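Local structure of alpha-amylase G-6 (Bacillus halodurans, 2C3H) at residues Y10-D15 / G47-H52; T19-Y24 / A39-H44; Y25-K30 / E55-V60. The protein probably binds starch through this domain, a family 26 carbohydrate-binding module of a larger amylase, here holding two glucose units of a bound sugar. All blocks are in the same frame, centred on the assembly; numbering follows the deposited sequence.

Contact 1. Residues Y10-D15 / G47-H52; sequences YFKKPD and GDWYTH. With SO4 (sulfate ion), chain T.
Lys12 lies across the indole of Trp49, its CB 3.8 Å from the centroid of the six-membered ring and only 4° off the ring normal, a CH-pi contact between non-hydrogen-bonded partners of two antiparallel strands. The Trp49 CG stands anti to its own carbonyl carbon (chi1 -72°), which swings the indole back under the neighbouring strand, where CE3 also meets Tyr10 CB at 3.8 Å. This is the tight part of the contact: Phe11 and Tyr50 form the hydrogen-bonded pair between, with Phe11 N to Tyr50 O at 2.7 Å, and Trp87 meets the Trp49 ring edge-to-face. One pair further, Thr51 OG1 sits over a face of the Tyr10 ring, 3.1 Å from CE1, and bonds to Ile9 O. On the other side of the sheet Lys13 runs alongside Tyr50, CD touching CE2, before its NZ turns to Pro14 O and Trp17 O. From the end of strand 7-12 onward the contact opens to solvent, with Asp15 exposed. Lys13 N still bonds to Asp48 O at 3.0 Å, but the only side-chain bond across is the salt bridge from Lys12 NZ to the anti lone pair of Asp48 OD2 (3.1 Å), beside a sulfate, probably from the crystallisation liquor, that accepts a bond from Trp49 NE1 to its O2. With an alanine at Trp49 the indole is gone, and Lys12 CB and Tyr10 CB would probably face a gap while the sulfate O2 is left without its N-H donor. Strands 7-12 and 49-54 are antiparallel neighbours in the five-stranded mixed sheet of this beta-sandwich carbohydrate-binding module.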
loop_
_atom_site.group_PDB
_atom_site.type_symbol
_atom_site.label_atom_id
_atom_site.label_comp_id
_atom_site.label_asym_id
_atom_site.label_seq_id
_atom_site.Cartn_x
_atom_site.Cartn_y
_atom_site.Cartn_z
ATOM N N TYR A 10 3.344 -1.544 -5.413
ATOM C CA TYR A 10 3.564 -0.352 -6.172
ATOM C C TYR A 10 2.213 0.262 -6.255
ATOM O O TYR A 10 1.232 -0.460 -6.335
ATOM C CB TYR A 10 4.097 -0.695 -7.563
ATOM C CG TYR A 10 5.454 -1.357 -7.540
ATOM C CD1 TYR A 10 6.627 -0.602 -7.636
ATOM C CD2 TYR A 10 5.561 -2.753 -7.453
ATOM C CE1 TYR A 10 7.890 -1.234 -7.611
ATOM C CE2 TYR A 10 6.802 -3.394 -7.439
ATOM C CZ TYR A 10 7.953 -2.628 -7.509
ATOM O OH TYR A 10 9.157 -3.270 -7.463
ATOM N N PHE A 11 2.154 1.588 -6.246
ATOM C CA PHE A 11 0.863 2.278 -6.240
ATOM C C PHE A 11 0.932 3.517 -7.088
ATOM O O PHE A 11 1.769 4.363 -6.847
ATOM C CB PHE A 11 0.502 2.672 -4.800
ATOM C CG PHE A 11 -0.708 3.539 -4.688
ATOM C CD1 PHE A 11 -1.963 3.051 -5.034
ATOM C CD2 PHE A 11 -0.600 4.850 -4.192
ATOM C CE1 PHE A 11 -3.108 3.860 -4.900
ATOM C CE2 PHE A 11 -1.751 5.683 -4.075
ATOM C CZ PHE A 11 -2.999 5.180 -4.395
ATOM N N LYS A 12 0.058 3.624 -8.083
ATOM C CA LYS A 12 -0.036 4.835 -8.884
ATOM C C LYS A 12 -0.788 5.947 -8.140
ATOM O O LYS A 12 -1.986 5.835 -7.904
ATOM C CB LYS A 12 -0.734 4.544 -10.196
ATOM C CG LYS A 12 -0.344 5.557 -11.258
ATOM C CD LYS A 12 -1.124 5.317 -12.528
ATOM C CE LYS A 12 -0.280 5.751 -13.732
ATOM N NZ LYS A 12 -0.702 7.057 -14.239
ATOM N N LYS A 13 -0.089 7.042 -7.836
ATOM C CA LYS A 13 -0.644 8.119 -7.052
ATOM C C LYS A 13 -1.718 8.911 -7.833
ATOM O O LYS A 13 -1.488 9.332 -8.951
ATOM C CB LYS A 13 0.489 9.012 -6.560
ATOM C CG LYS A 13 0.044 10.138 -5.650
ATOM C CD LYS A 13 1.221 11.059 -5.225
ATOM C CE LYS A 13 1.489 12.169 -6.262
ATOM N NZ LYS A 13 0.301 13.056 -6.461
ATOM N N PRO A 14 -2.904 9.100 -7.258
ATOM C CA PRO A 14 -3.873 10.000 -7.898
ATOM C C PRO A 14 -3.264 11.430 -7.907
ATOM O O PRO A 14 -2.471 11.790 -7.004
ATOM C CB PRO A 14 -5.096 9.897 -7.014
ATOM C CG PRO A 14 -4.850 8.635 -6.123
ATOM C CD PRO A 14 -3.376 8.547 -5.976
ATOM N N ASP A 15 -3.549 12.195 -8.959
ATOM C CA ASP A 15 -2.907 13.515 -9.153
ATOM C C ASP A 15 -3.099 14.437 -7.961
ATOM O O ASP A 15 -2.154 15.099 -7.550
ATOM C CB ASP A 15 -3.358 14.210 -10.445
ATOM C CG ASP A 15 -2.732 13.571 -11.706
ATOM O OD1 ASP A 15 -3.225 13.849 -12.832
ATOM O OD2 ASP A 15 -1.725 12.794 -11.662
ATOM N N GLY A 47 7.809 8.116 -12.229
ATOM C CA GLY A 47 6.628 8.886 -12.610
ATOM C C GLY A 47 5.605 8.979 -11.486
ATOM O O GLY A 47 5.923 9.483 -10.402
ATOM N N ASP A 48 4.388 8.483 -11.730
ATOM C CA ASP A 48 3.340 8.494 -10.704
ATOM C C ASP A 48 3.464 7.335 -9.707
ATOM O O ASP A 48 2.803 7.314 -8.692
ATOM C CB ASP A 48 1.960 8.422 -11.350
ATOM C CG ASP A 48 1.635 9.632 -12.225
ATOM O OD1 ASP A 48 2.288 10.694 -12.069
ATOM O OD2 ASP A 48 0.727 9.582 -13.114
ATOM N N TRP A 49 4.318 6.372 -10.004
ATOM C CA TRP A 49 4.390 5.141 -9.227
ATOM C C TRP A 49 5.273 5.247 -8.020
ATOM O O TRP A 49 6.369 5.804 -8.093
ATOM C CB TRP A 49 4.911 4.032 -10.103
ATOM C CG TRP A 49 3.922 3.587 -11.100
ATOM C CD1 TRP A 49 3.828 4.001 -12.379
ATOM C CD2 TRP A 49 2.861 2.649 -10.884
ATOM N NE1 TRP A 49 2.808 3.337 -13.004
ATOM C CE2 TRP A 49 2.182 2.511 -12.100
ATOM C CE3 TRP A 49 2.420 1.898 -9.771
ATOM C CZ2 TRP A 49 1.063 1.677 -12.250
ATOM C CZ3 TRP A 49 1.345 1.028 -9.930
ATOM C CH2 TRP A 49 0.664 0.932 -11.154
ATOM N N TYR A 50 4.774 4.715 -6.907
ATOM C CA TYR A 50 5.506 4.652 -5.659
ATOM C C TYR A 50 5.500 3.224 -5.174
ATOM O O TYR A 50 4.698 2.415 -5.627
ATOM C CB TYR A 50 4.847 5.535 -4.615
ATOM C CG TYR A 50 4.979 7.011 -4.912
ATOM C CD1 TYR A 50 5.894 7.777 -4.221
ATOM C CD2 TYR A 50 4.179 7.638 -5.891
ATOM C CE1 TYR A 50 6.015 9.134 -4.464
ATOM C CE2 TYR A 50 4.298 8.994 -6.144
ATOM C CZ TYR A 50 5.224 9.730 -5.425
ATOM O OH TYR A 50 5.413 11.068 -5.677
ATOM N N THR A 51 6.363 2.924 -4.207
ATOM C CA THR A 51 6.598 1.547 -3.830
ATOM C C THR A 51 6.905 1.375 -2.353
ATOM O O THR A 51 7.518 2.257 -1.717
ATOM C CB THR A 51 7.701 0.930 -4.770
ATOM O OG1 THR A 51 7.784 -0.485 -4.559
ATOM C CG2 THR A 51 9.117 1.463 -4.468
ATOM N N HIS A 52 6.475 0.243 -1.788
ATOM C CA HIS A 52 6.969 -0.134 -0.460
ATOM C C HIS A 52 6.952 -1.657 -0.295
ATOM O O HIS A 52 6.059 -2.343 -0.810
ATOM C CB HIS A 52 6.179 0.561 0.639
ATOM C CG HIS A 52 6.637 0.245 2.038
ATOM N ND1 HIS A 52 7.618 0.964 2.685
ATOM C CD2 HIS A 52 6.193 -0.666 2.933
ATOM C CE1 HIS A 52 7.774 0.497 3.910
ATOM N NE2 HIS A 52 6.920 -0.494 4.086
HETATM S S SO4 T . 2.940 5.840 -15.797
HETATM O O1 SO4 T . 4.075 5.482 -16.610
HETATM O O2 SO4 T . 2.258 4.619 -15.383
HETATM O O3 SO4 T . 3.409 6.602 -14.651
HETATM O O4 SO4 T . 1.996 6.703 -16.519
#

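Contact 2. Residues T19-Y24 / A39-H44; sequences TPHLYY and APEMEH. With GLC (alpha-D-glucopyranose), chain I; GLC (alpha-D-glucopyranose), chain B; SO4 (sulfate ion), chain S.
With CG anti to the carbonyl carbon (chi1 -66°), the imidazole of His21 is laid against the backbone of residues 39-41, and Glu41 CA comes over the ring's centre, 3.8 Å from the centroid. The first torsion of Glu41 (chi1 -106°) brings its CG to 3.5 Å from His21 NE2; a further bend at chi2 turns the carboxylate, whose plane stands 83° from the imidazole, off toward Thr19. His21 ND1 turns back to Thr19 O, which lies near the ring plane; this long bond (3.3 Å) helps fix the ring's rotation. Two backbone bonds flank the single bridge between His21 and Glu41: Met42 N to Pro20 O at 2.8 Å and Leu22 N to Pro40 O at 2.9 Å. On the core side of these bonds Met42 sends its thioether inward, SD 4.0 Å from Pro20 CB and CG against Leu22 CB, in a core that Phe11, Ile9 and Tyr50 also line. Ala39 CB packs on Tyr23 CB at 3.7 Å, and the Tyr23 phenol runs on to the sugar, where its OH is hydrogen-bonded to O6 of one glucose (2.6 Å). At the far end, Thr19 OG1 reaches Glu41 OE1 weakly. The chemistry thus divides: backbone bonds and apolar side chains anchor residues 39-42 along the strand, while the Tyr23 hydroxyl supplies a polar grip on the ligand, consistent with starch binding.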
loop_
_atom_site.group_PDB
_atom_site.type_symbol
_atom_site.label_atom_id
_atom_site.label_comp_id
_atom_site.label_asym_id
_atom_site.label_seq_id
_atom_site.Cartn_x
_atom_site.Cartn_y
_atom_site.Cartn_z
ATOM N N THR A 19 2.107 12.611 -1.207
ATOM C CA THR A 19 2.852 11.382 -1.492
ATOM C C THR A 19 2.290 10.210 -0.718
ATOM O O THR A 19 1.941 10.356 0.416
ATOM C CB THR A 19 4.424 11.530 -1.545
ATOM O OG1 THR A 19 5.076 10.716 -0.560
ATOM C CG2 THR A 19 4.879 12.892 -1.332
ATOM N N PRO A 20 2.070 9.092 -1.366
ATOM C CA PRO A 20 1.304 8.023 -0.738
ATOM C C PRO A 20 1.989 7.336 0.449
ATOM O O PRO A 20 3.224 7.154 0.423
ATOM C CB PRO A 20 1.103 7.028 -1.890
ATOM C CG PRO A 20 2.159 7.379 -2.909
ATOM C CD PRO A 20 2.435 8.780 -2.766
ATOM N N HIS A 21 1.177 6.949 1.439
ATOM C CA HIS A 21 1.595 6.038 2.501
ATOM C C HIS A 21 0.875 4.683 2.386
ATOM O O HIS A 21 -0.202 4.572 1.799
ATOM C CB HIS A 21 1.413 6.648 3.898
ATOM C CG HIS A 21 2.295 7.828 4.170
ATOM N ND1 HIS A 21 2.358 8.933 3.340
ATOM C CD2 HIS A 21 3.124 8.097 5.216
ATOM C CE1 HIS A 21 3.217 9.809 3.841
ATOM N NE2 HIS A 21 3.703 9.320 4.976
ATOM N N LEU A 22 1.513 3.642 2.884
ATOM C CA LEU A 22 0.944 2.313 2.814
ATOM C C LEU A 22 0.560 1.885 4.220
ATOM O O LEU A 22 1.452 1.712 5.090
ATOM C CB LEU A 22 1.948 1.333 2.224
ATOM C CG LEU A 22 1.310 -0.034 1.923
ATOM C CD1 LEU A 22 0.510 0.137 0.656
ATOM C CD2 LEU A 22 2.315 -1.168 1.747
ATOM N N TYR A 23 -0.742 1.771 4.469
ATOM C CA TYR A 23 -1.224 1.282 5.759
ATOM C C TYR A 23 -1.543 -0.200 5.576
ATOM O O TYR A 23 -2.073 -0.595 4.510
ATOM C CB TYR A 23 -2.427 2.105 6.268
ATOM C CG TYR A 23 -3.089 1.474 7.453
ATOM C CD1 TYR A 23 -2.586 1.679 8.748
ATOM C CD2 TYR A 23 -4.193 0.638 7.296
ATOM C CE1 TYR A 23 -3.180 1.087 9.857
ATOM C CE2 TYR A 23 -4.790 0.036 8.395
ATOM C CZ TYR A 23 -4.256 0.272 9.681
ATOM O OH TYR A 23 -4.793 -0.320 10.790
ATOM N N TYR A 24 -1.220 -1.029 6.579
ATOM C CA TYR A 24 -1.450 -2.466 6.441
ATOM C C TYR A 24 -1.715 -3.159 7.766
ATOM O O TYR A 24 -1.217 -2.741 8.782
ATOM C CB TYR A 24 -0.269 -3.131 5.703
ATOM C CG TYR A 24 1.104 -2.904 6.336
ATOM C CD1 TYR A 24 1.915 -1.816 5.947
ATOM C CD2 TYR A 24 1.602 -3.810 7.290
ATOM C CE1 TYR A 24 3.145 -1.626 6.503
ATOM C CE2 TYR A 24 2.843 -3.626 7.876
ATOM C CZ TYR A 24 3.608 -2.541 7.488
ATOM O OH TYR A 24 4.850 -2.380 8.046
ATOM N N ALA A 39 1.473 5.089 9.228
ATOM C CA ALA A 39 1.707 4.327 8.000
ATOM C C ALA A 39 2.886 4.930 7.222
ATOM O O ALA A 39 2.903 6.153 7.021
ATOM C CB ALA A 39 0.479 4.304 7.126
ATOM N N PRO A 40 3.842 4.099 6.765
ATOM C CA PRO A 40 5.033 4.610 6.077
ATOM C C PRO A 40 4.850 5.162 4.651
ATOM O O PRO A 40 4.015 4.691 3.837
ATOM C CB PRO A 40 5.985 3.409 6.040
ATOM C CG PRO A 40 5.068 2.171 6.070
ATOM C CD PRO A 40 3.855 2.617 6.865
ATOM N N GLU A 41 5.684 6.183 4.401
ATOM C CA GLU A 41 5.942 6.789 3.111
ATOM C C GLU A 41 6.328 5.756 2.091
ATOM O O GLU A 41 7.279 5.020 2.282
ATOM C CB GLU A 41 7.123 7.769 3.221
ATOM C CG GLU A 41 6.737 9.224 3.182
ATOM C CD GLU A 41 7.547 10.089 2.216
ATOM O OE1 GLU A 41 7.135 11.238 1.997
ATOM O OE2 GLU A 41 8.577 9.667 1.659
ATOM N N MET A 42 5.618 5.725 0.979
ATOM C CA MET A 42 6.059 4.881 -0.103
ATOM C C MET A 42 7.190 5.628 -0.809
ATOM O O MET A 42 7.065 6.838 -1.063
ATOM C CB MET A 42 4.893 4.547 -1.015
ATOM C CG MET A 42 3.774 3.869 -0.263
ATOM S SD MET A 42 2.489 3.357 -1.334
ATOM C CE MET A 42 3.177 1.834 -1.967
ATOM N N GLU A 43 8.311 4.937 -1.028
ATOM C CA GLU A 43 9.428 5.455 -1.813
ATOM C C GLU A 43 8.956 5.780 -3.207
ATOM O O GLU A 43 8.188 5.019 -3.775
ATOM C CB GLU A 43 10.522 4.391 -1.920
ATOM C CG GLU A 43 11.805 4.773 -1.175
ATOM C CD GLU A 43 12.256 3.753 -0.118
ATOM O OE1 GLU A 43 13.294 3.075 -0.352
ATOM O OE2 GLU A 43 11.606 3.631 0.962
ATOM N N HIS A 44 9.405 6.905 -3.755
ATOM C CA HIS A 44 9.112 7.240 -5.145
ATOM C C HIS A 44 9.729 6.199 -6.061
ATOM O O HIS A 44 10.875 5.822 -5.873
ATOM C CB HIS A 44 9.624 8.660 -5.498
ATOM C CG HIS A 44 9.407 9.051 -6.932
ATOM N ND1 HIS A 44 8.356 8.573 -7.690
ATOM C CD2 HIS A 44 10.092 9.893 -7.737
ATOM C CE1 HIS A 44 8.410 9.091 -8.904
ATOM N NE2 HIS A 44 9.451 9.904 -8.956
HETATM C C1 GLC I . -8.750 -0.033 8.173
HETATM C C2 GLC I . -9.878 -0.724 7.446
HETATM C C3 GLC I . -10.827 -1.359 8.434
HETATM C C4 GLC I . -10.036 -2.243 9.400
HETATM C C5 GLC I . -9.001 -1.426 10.136
HETATM C C6 GLC I . -8.123 -2.318 10.988
HETATM O O2 GLC I . -10.598 0.247 6.734
HETATM O O3 GLC I . -11.794 -2.070 7.668
HETATM O O4 GLC I . -10.880 -2.854 10.345
HETATM O O5 GLC I . -8.149 -0.771 9.209
HETATM O O6 GLC I . -7.003 -1.592 11.448
HETATM C C1 GLC B . -9.013 5.320 9.756
HETATM C C2 GLC B . -9.333 4.883 8.331
HETATM C C3 GLC B . -9.827 3.446 8.332
HETATM C C4 GLC B . -8.747 2.579 8.959
HETATM C C5 GLC B . -8.452 3.054 10.368
HETATM C C6 GLC B . -7.358 2.199 10.988
HETATM O O1 GLC B . -10.197 5.386 10.533
HETATM O O2 GLC B . -10.304 5.726 7.753
HETATM O O3 GLC B . -10.154 2.922 7.043
HETATM O O4 GLC B . -9.290 1.286 9.011
HETATM O O5 GLC B . -8.076 4.432 10.370
HETATM O O6 GLC B . -7.078 2.575 12.333
HETATM S S SO4 S . 3.922 15.115 1.119
HETATM O O1 SO4 S . 5.263 14.692 0.746
HETATM O O2 SO4 S . 3.541 14.346 2.309
HETATM O O3 SO4 S . 3.925 16.532 1.486
HETATM O O4 SO4 S . 2.943 14.954 0.032
#

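Contact 3. Residues Y25-K30 / E55-V60; sequences YDTNPK and EGVESV. With GLC (alpha-D-glucopyranose), chain I.
This contact adjoins the sugar-binding site of the module: the Tyr25 ring carries a glucose, while the carbonyl O of Tyr25 meets Val60 CG2. C6 of the sugar lies over the ring's centre, and Tyr25 CE1 is 3.6 Å from the glucose O5. CB points away from residues 55-60, and CG, set between the backbone N and the carbonyl carbon (chi1 61°), places the ring against the ligand. Gly79 N holds the Tyr25 OH, and Gly76 and the carbonyl of Glu77 hold the glucose units by hydrogen bonds as well. Past Tyr25 the chain turns a corner at Asp26, whose OD2 pairs with Arg61 in a salt bridge, and then runs beside strand 59-65. Here Asn28 is answered by two residues, Glu58 and Ser59, in a classic beta bulge: Asn28 O accepts both Glu58 N at 2.6 Å and Ser59 N at 2.9 Å, each donor in the carbonyl plane. Asn28 N returns a bond to Ser59 O, closing the antiparallel hydrogen-bonded pair. On the side of Asn28 and Ser59, Asn28 CB lies 3.4 Å from Ser59 OG, and that hydroxyl shares a water with Asp26 O. The side of Thr27 is apolar: its CG2 presses on Val60 CG2 at 3.5 Å, a tight pair of methyls lying side by side, while Val57 CG2 crosses at about a right angle to touch Thr27 CB. Leu7 covers both valines from strand 7-12, and Thr27 OG1 turns to Glu33. Pro29, after a cis peptide bond, sets its CD 3.3 Å from Gly56 O at the exposed end.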
loop_
_atom_site.group_PDB
_atom_site.type_symbol
_atom_site.label_atom_id
_atom_site.label_comp_id
_atom_site.label_asym_id
_atom_site.label_seq_id
_atom_site.Cartn_x
_atom_site.Cartn_y
_atom_site.Cartn_z
ATOM N N TYR A 25 -2.514 -4.226 7.760
ATOM C CA TYR A 25 -2.822 -4.948 8.997
ATOM C C TYR A 25 -3.120 -6.361 8.546
ATOM O O TYR A 25 -2.996 -6.645 7.334
ATOM C CB TYR A 25 -4.001 -4.306 9.734
ATOM C CG TYR A 25 -5.292 -4.298 8.930
ATOM C CD1 TYR A 25 -5.494 -3.359 7.902
ATOM C CD2 TYR A 25 -6.305 -5.232 9.184
ATOM C CE1 TYR A 25 -6.700 -3.334 7.150
ATOM C CE2 TYR A 25 -7.524 -5.231 8.418
ATOM C CZ TYR A 25 -7.687 -4.260 7.415
ATOM O OH TYR A 25 -8.811 -4.224 6.646
ATOM N N ASP A 26 -3.516 -7.228 9.493
ATOM C CA ASP A 26 -3.648 -8.655 9.271
ATOM C C ASP A 26 -2.395 -9.249 8.627
ATOM O O ASP A 26 -2.527 -10.094 7.728
ATOM C CB ASP A 26 -4.813 -8.957 8.321
ATOM C CG ASP A 26 -6.151 -8.961 9.010
ATOM O OD1 ASP A 26 -6.256 -8.442 10.159
ATOM O OD2 ASP A 26 -7.170 -9.434 8.437
ATOM N N THR A 27 -1.202 -8.805 9.042
ATOM C CA THR A 27 0.001 -9.389 8.479
ATOM C C THR A 27 0.085 -10.881 8.816
ATOM O O THR A 27 -0.268 -11.331 9.925
ATOM C CB THR A 27 1.309 -8.650 8.866
ATOM O OG1 THR A 27 1.399 -8.524 10.283
ATOM C CG2 THR A 27 1.297 -7.214 8.372
ATOM N N ASN A 28 0.506 -11.642 7.818
ATOM C CA ASN A 28 0.798 -13.047 7.992
ATOM C C ASN A 28 2.086 -13.404 7.249
ATOM O O ASN A 28 2.177 -13.255 6.014
ATOM C CB ASN A 28 -0.355 -13.905 7.506
ATOM C CG ASN A 28 -0.167 -15.358 7.861
ATOM O OD1 ASN A 28 0.308 -15.668 8.957
ATOM N ND2 ASN A 28 -0.515 -16.265 6.938
ATOM N N PRO A 29 3.089 -13.860 7.990
ATOM C CA PRO A 29 3.027 -13.957 9.446
ATOM C C PRO A 29 3.070 -12.592 10.155
ATOM O O PRO A 29 3.417 -11.561 9.561
ATOM C CB PRO A 29 4.288 -14.776 9.780
ATOM C CG PRO A 29 4.640 -15.458 8.468
ATOM C CD PRO A 29 4.358 -14.385 7.456
ATOM N N LYS A 30 2.724 -12.607 11.437
ATOM C CA LYS A 30 2.574 -11.383 12.195
ATOM C C LYS A 30 3.874 -10.593 12.282
ATOM O O LYS A 30 4.942 -11.115 12.588
ATOM C CB LYS A 30 1.997 -11.667 13.582
ATOM C CG LYS A 30 1.471 -10.432 14.338
ATOM C CD LYS A 30 0.570 -9.518 13.441
ATOM C CE LYS A 30 -0.787 -10.147 13.026
ATOM N NZ LYS A 30 -1.846 -9.103 12.875
ATOM N N GLU A 55 8.490 -6.079 4.898
ATOM C CA GLU A 55 9.338 -7.230 5.255
ATOM C C GLU A 55 8.557 -8.273 6.089
ATOM O O GLU A 55 7.667 -7.921 6.890
ATOM C CB GLU A 55 10.646 -6.820 5.978
ATOM C CG GLU A 55 11.476 -5.699 5.350
ATOM C CD GLU A 55 12.149 -6.043 4.004
ATOM O OE1 GLU A 55 11.988 -7.181 3.461
ATOM O OE2 GLU A 55 12.828 -5.124 3.459
ATOM N N GLY A 56 8.881 -9.547 5.859
ATOM C CA GLY A 56 8.510 -10.641 6.742
ATOM C C GLY A 56 7.191 -11.340 6.506
ATOM O O GLY A 56 6.761 -12.148 7.338
ATOM N N VAL A 57 6.577 -11.085 5.356
ATOM C CA VAL A 57 5.139 -11.245 5.184
ATOM C C VAL A 57 4.795 -12.059 3.925
ATOM O O VAL A 57 5.383 -11.844 2.858
ATOM C CB VAL A 57 4.527 -9.788 5.164
ATOM C CG1 VAL A 57 3.808 -9.453 3.889
ATOM C CG2 VAL A 57 3.687 -9.510 6.396
ATOM N N GLU A 58 3.870 -12.997 4.039
ATOM C CA GLU A 58 3.322 -13.665 2.867
ATOM C C GLU A 58 2.077 -12.898 2.406
ATOM O O GLU A 58 1.902 -12.626 1.212
ATOM C CB GLU A 58 2.880 -15.116 3.162
ATOM C CG GLU A 58 3.966 -16.141 3.494
ATOM C CD GLU A 58 4.938 -16.429 2.341
ATOM O OE1 GLU A 58 4.596 -16.171 1.140
ATOM O OE2 GLU A 58 6.059 -16.926 2.641
ATOM N N SER A 59 1.190 -12.601 3.354
ATOM C CA SER A 59 -0.066 -11.933 3.046
ATOM C C SER A 59 -0.319 -10.732 3.996
ATOM O O SER A 59 0.255 -10.650 5.102
ATOM C CB SER A 59 -1.225 -12.930 3.066
ATOM O OG SER A 59 -1.625 -13.187 4.402
ATOM N N VAL A 60 -1.186 -9.824 3.522
ATOM C CA VAL A 60 -1.492 -8.552 4.149
ATOM C C VAL A 60 -2.860 -8.030 3.655
ATOM O O VAL A 60 -3.306 -8.390 2.553
ATOM C CB VAL A 60 -0.330 -7.531 3.874
ATOM C CG1 VAL A 60 -0.687 -6.476 2.841
ATOM C CG2 VAL A 60 0.120 -6.881 5.138
HETATM C C1 GLC I . -8.750 -0.033 8.173
HETATM C C2 GLC I . -9.878 -0.724 7.446
HETATM C C3 GLC I . -10.827 -1.359 8.434
HETATM C C4 GLC I . -10.036 -2.243 9.400
HETATM C C5 GLC I . -9.001 -1.426 10.136
HETATM C C6 GLC I . -8.123 -2.318 10.988
HETATM O O2 GLC I . -10.598 0.247 6.734
HETATM O O3 GLC I . -11.794 -2.070 7.668
HETATM O O4 GLC I . -10.880 -2.854 10.345
HETATM O O5 GLC I . -8.149 -0.771 9.209
HETATM O O6 GLC I . -7.003 -1.592 11.448
HETATM O O HOH W 1 -3.464 -11.983 6.037
#

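How the contacts relate
From the N terminus, strand 7-12 enters contact 1 first, and its partner arrives only with strand 49-54, so contact 1 closes a long loop. Nested within that loop, contact 2 joins the start of strand 21-28 to residues 39-44, which lead into the edge strand 43-46. Contact 3 takes the later part of strand 21-28 and waits for residues 55-60, so it crosses both others along the chain. Contact 1 belongs to the five-stranded sheet and contact 3 to the three-stranded one, on opposite sides of the chain's centre. Contact 2 ties the two sheets together, touching contact 1 through Pro20 against Tyr50 and contact 3 through Tyr24 against Val60; contacts 2 and 3 share one glucose.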